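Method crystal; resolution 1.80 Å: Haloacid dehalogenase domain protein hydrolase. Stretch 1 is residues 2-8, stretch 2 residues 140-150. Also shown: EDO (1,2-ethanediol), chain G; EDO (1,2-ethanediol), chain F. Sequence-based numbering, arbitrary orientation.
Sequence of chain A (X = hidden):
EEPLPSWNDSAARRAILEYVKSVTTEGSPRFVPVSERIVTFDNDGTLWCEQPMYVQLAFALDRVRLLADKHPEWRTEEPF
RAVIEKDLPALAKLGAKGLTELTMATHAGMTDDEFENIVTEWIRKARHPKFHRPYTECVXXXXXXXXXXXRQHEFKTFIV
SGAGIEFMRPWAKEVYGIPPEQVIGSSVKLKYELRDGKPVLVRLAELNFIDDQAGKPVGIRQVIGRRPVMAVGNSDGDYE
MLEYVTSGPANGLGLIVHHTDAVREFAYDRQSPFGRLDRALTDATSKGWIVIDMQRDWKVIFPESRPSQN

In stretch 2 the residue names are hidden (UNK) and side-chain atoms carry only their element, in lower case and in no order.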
# COMPACT_ATOMS: atom_id res chain seq x y z
N GLU A 2 -2.48 -18.01 29.06
CA GLU A 2 -2.43 -18.34 27.63
C GLU A 2 -1.92 -17.17 26.78
O GLU A 2 -0.92 -17.32 26.07
CB GLU A 2 -3.80 -18.80 27.12
CG GLU A 2 -4.10 -20.28 27.35
CD GLU A 2 -3.30 -21.21 26.44
OE1 GLU A 2 -2.72 -20.73 25.44
OE2 GLU A 2 -3.25 -22.42 26.73
N PRO A 3 -2.60 -16.00 26.85
CA PRO A 3 -2.18 -14.91 25.98
C PRO A 3 -0.99 -14.16 26.56
O PRO A 3 -0.91 -13.97 27.79
CB PRO A 3 -3.42 -14.03 25.94
CG PRO A 3 -4.01 -14.18 27.30
CD PRO A 3 -3.67 -15.57 27.77
N LEU A 4 -0.08 -13.74 25.69
CA LEU A 4 1.04 -12.91 26.10
C LEU A 4 1.87 -13.52 27.24
O LEU A 4 2.12 -12.87 28.24
CB LEU A 4 0.52 -11.52 26.50
CG LEU A 4 -0.36 -10.81 25.47
CD1 LEU A 4 -0.70 -9.42 25.96
CD2 LEU A 4 0.32 -10.77 24.11
N PRO A 5 2.29 -14.79 27.08
CA PRO A 5 2.96 -15.49 28.18
C PRO A 5 4.29 -14.88 28.65
O PRO A 5 4.67 -15.07 29.80
CB PRO A 5 3.20 -16.90 27.63
CG PRO A 5 3.10 -16.76 26.15
CD PRO A 5 2.14 -15.65 25.89
N SER A 6 4.97 -14.15 27.77
CA SER A 6 6.24 -13.49 28.12
C SER A 6 6.04 -12.10 28.74
O SER A 6 7.02 -11.42 29.03
CB SER A 6 7.16 -13.39 26.90
OG SER A 6 7.56 -14.68 26.48
N TRP A 7 4.79 -11.69 28.93
CA TRP A 7 4.48 -10.40 29.53
C TRP A 7 4.05 -10.57 30.98
O TRP A 7 3.09 -11.28 31.26
CB TRP A 7 3.34 -9.71 28.78
CG TRP A 7 3.63 -9.35 27.34
CD1 TRP A 7 3.86 -10.21 26.31
CD2 TRP A 7 3.70 -8.03 26.79
NE1 TRP A 7 4.07 -9.51 25.14
CE2 TRP A 7 3.98 -8.17 25.41
CE3 TRP A 7 3.55 -6.74 27.32
CZ2 TRP A 7 4.11 -7.07 24.55
CZ3 TRP A 7 3.68 -5.65 26.47
CH2 TRP A 7 3.96 -5.82 25.10
N ASN A 8 4.77 -9.91 31.89
CA ASN A 8 4.39 -9.82 33.31
C ASN A 8 3.14 -8.97 33.45
O ASN A 8 2.75 -8.25 32.52
CB ASN A 8 5.49 -9.14 34.13
CG ASN A 8 6.74 -9.97 34.26
OD1 ASN A 8 6.69 -11.19 34.39
ND2 ASN A 8 7.89 -9.31 34.23
N UNK A 140 12.07 -9.23 19.33
CA UNK A 140 11.53 -9.31 20.68
C UNK A 140 10.42 -10.35 20.78
O UNK A 140 9.36 -10.19 20.18
c UNK A 140 11.03 -7.95 21.15
c UNK A 140 12.66 -4.56 20.56
c UNK A 140 13.41 -7.08 21.39
c UNK A 140 13.97 -4.81 20.89
o UNK A 140 14.91 -3.81 20.80
c UNK A 140 11.72 -5.57 20.64
c UNK A 140 14.35 -6.08 21.31
c UNK A 140 12.07 -6.85 21.06
N UNK A 141 10.69 -11.40 21.54
CA UNK A 141 9.75 -12.49 21.72
C UNK A 141 8.38 -12.01 22.24
O UNK A 141 7.35 -12.47 21.76
n UNK A 141 7.71 -16.04 22.03
c UNK A 141 8.93 -15.53 21.92
o UNK A 141 9.65 -15.77 20.95
c UNK A 141 10.35 -13.56 22.65
c UNK A 141 9.40 -14.66 23.08
N UNK A 142 8.37 -11.06 23.21
CA UNK A 142 7.07 -10.54 23.64
C UNK A 142 6.29 -9.85 22.52
O UNK A 142 5.06 -9.90 22.51
c UNK A 142 8.75 -10.05 25.27
c UNK A 142 9.46 -10.55 24.05
c UNK A 142 7.44 -9.56 24.76
N UNK A 143 6.98 -9.23 21.58
CA UNK A 143 6.30 -8.57 20.46
C UNK A 143 5.83 -9.59 19.46
O UNK A 143 4.79 -9.41 18.84
c UNK A 143 7.58 -6.41 20.79
se UNK A 143 6.01 -5.38 21.42
c UNK A 143 7.19 -7.51 19.80
c UNK A 143 5.69 -4.40 19.74
N UNK A 144 6.56 -10.69 19.28
CA UNK A 144 6.07 -11.79 18.44
C UNK A 144 4.75 -12.34 19.00
O UNK A 144 3.82 -12.64 18.25
c UNK A 144 7.09 -12.91 18.35
c UNK A 144 8.46 -12.59 17.74
c UNK A 144 9.27 -13.89 17.65
c UNK A 144 8.32 -11.93 16.38
N UNK A 145 4.69 -12.48 20.32
CA UNK A 145 3.46 -12.90 20.99
C UNK A 145 2.33 -11.90 20.77
O UNK A 145 1.20 -12.29 20.50
c UNK A 145 3.71 -13.10 22.49
c UNK A 145 5.08 -14.36 24.21
c UNK A 145 4.60 -14.29 22.78
o UNK A 145 4.55 -13.60 25.06
o UNK A 145 5.99 -15.18 24.48
N UNK A 146 2.65 -10.61 20.88
CA UNK A 146 1.65 -9.57 20.67
C UNK A 146 1.10 -9.59 19.25
O UNK A 146 -0.11 -9.52 19.05
c UNK A 146 -0.01 -7.13 21.54
c UNK A 146 2.23 -8.19 21.01
c UNK A 146 1.30 -6.99 20.78
c UNK A 146 2.03 -5.73 21.19
N UNK A 147 1.99 -9.70 18.27
CA UNK A 147 1.57 -9.82 16.86
C UNK A 147 0.60 -11.00 16.64
O UNK A 147 -0.45 -10.84 16.01
c UNK A 147 3.63 -8.71 15.75
c UNK A 147 2.78 -9.97 15.95
c UNK A 147 4.96 -9.10 15.13
c UNK A 147 2.91 -7.68 14.90
N UNK A 148 0.95 -12.17 17.17
CA UNK A 148 0.10 -13.36 17.04
C UNK A 148 -1.26 -13.17 17.72
O UNK A 148 -2.30 -13.54 17.18
c UNK A 148 0.80 -14.59 17.62
N UNK A 149 -1.23 -12.59 18.92
CA UNK A 149 -2.43 -12.34 19.71
C UNK A 149 -3.40 -11.43 18.94
O UNK A 149 -4.59 -11.70 18.86
c UNK A 149 -3.20 -11.29 21.90
c UNK A 149 -3.46 -9.95 22.16
c UNK A 149 -2.04 -11.70 21.04
c UNK A 149 -5.08 -11.88 23.31
c UNK A 149 -4.01 -12.25 22.50
c UNK A 149 -4.53 -9.57 22.96
c UNK A 149 -5.34 -10.54 23.54
N UNK A 150 -2.86 -10.36 18.38
CA UNK A 150 -3.68 -9.43 17.60
C UNK A 150 -4.25 -10.09 16.35
O UNK A 150 -5.43 -9.93 16.03
c UNK A 150 -1.38 -6.33 18.08
c UNK A 150 -2.86 -8.19 17.23
c UNK A 150 -3.68 -6.62 19.02
c UNK A 150 -2.47 -7.33 18.44
C1 EDO G . 12.22 -9.31 34.57
O1 EDO G . 11.06 -8.57 34.99
C2 EDO G . 11.86 -10.78 34.37
O2 EDO G . 10.45 -10.98 34.53
C1 EDO F . 4.51 -16.64 18.21
O1 EDO F . 3.49 -16.79 19.19
C2 EDO F . 5.85 -16.44 18.91
O2 EDO F . 6.09 -17.55 19.78
O HOH W 1 -0.06 -14.52 22.51

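Position 140 carries one carbon, then a six-carbon ring bearing one oxygen; it lies out of reach of stretch 1, at the N-cap position just before the helix. It is Tyr 140. At 141 there are three carbons, the third holding one oxygen and one nitrogen, and the chain passes near the Ser 6 hydroxyl: an amide, Gln 141. Position 142 has three carbons that close a ring onto its own backbone nitrogen; its CB lies 3.4 Å from Trp 7 NE1, and its backbone O accepts a hydrogen bond from Trp 7 NE1 at 2.8 Å. It is Pro 142.

The unbranched chain at 143 runs two carbons, selenium, one carbon; its CB points away from stretch 1, yet the selenium lies 4.0 Å from Trp 7 CZ2, at the edge of the indole. It is selenomethionine, Met 143. Position 144 shows four carbons forked at the second and touches nothing on stretch 1: Leu 144.

At 145, three carbons end in two oxygens. One oxygen lies 2.8 Å from Ser 6 N, the other 2.6 Å from Ser 6 OG; two oxygens on a third carbon mean Glu 145. OE1 takes the backbone NH and OE2 the hydroxyl, while Gln 141 NE2, one helical turn back, donates to Glu 145 OE2 at 3.1 Å.

Position 146, again four carbons forked at the second, sets its CB 4.2 Å from Trp 7 CZ2: Leu 146. The same fork at 147 points away, without contact: Leu 147. A single carbon at 148, also without contact, is Ala 148. Position 149 has one carbon and a bare six-carbon ring; a ring carbon is 3.8 Å from Pro 3 CB, and its CB is 4.0 Å from Leu 4 CD2. It is Phe 149. Position 150, four carbons forked at the second and out of reach, is Leu 150.

The rule is a polar clamp with apolar contacts around it. A type I turn from Leu 4 to Trp 7, closed by Trp 7 N to Leu 4 O at 3.0 Å, presents the NH and hydroxyl of Ser 6 to a single carboxylate. Positions 142, 145 and 149 point their CB atoms toward stretch 1, a spacing of three and four that keeps them on one side of the helix. Trp 7 pairs apolar packing with one directional bond, and the carbonyl it uses, Pro 142 O, also accepts the helical hydrogen bond from Leu 146 N at 3.0 Å. A water joins Leu 4 N to Glu 145 O, at 3.3 Å from each.

Stretch 2 140-150: YQPMLELLAFL
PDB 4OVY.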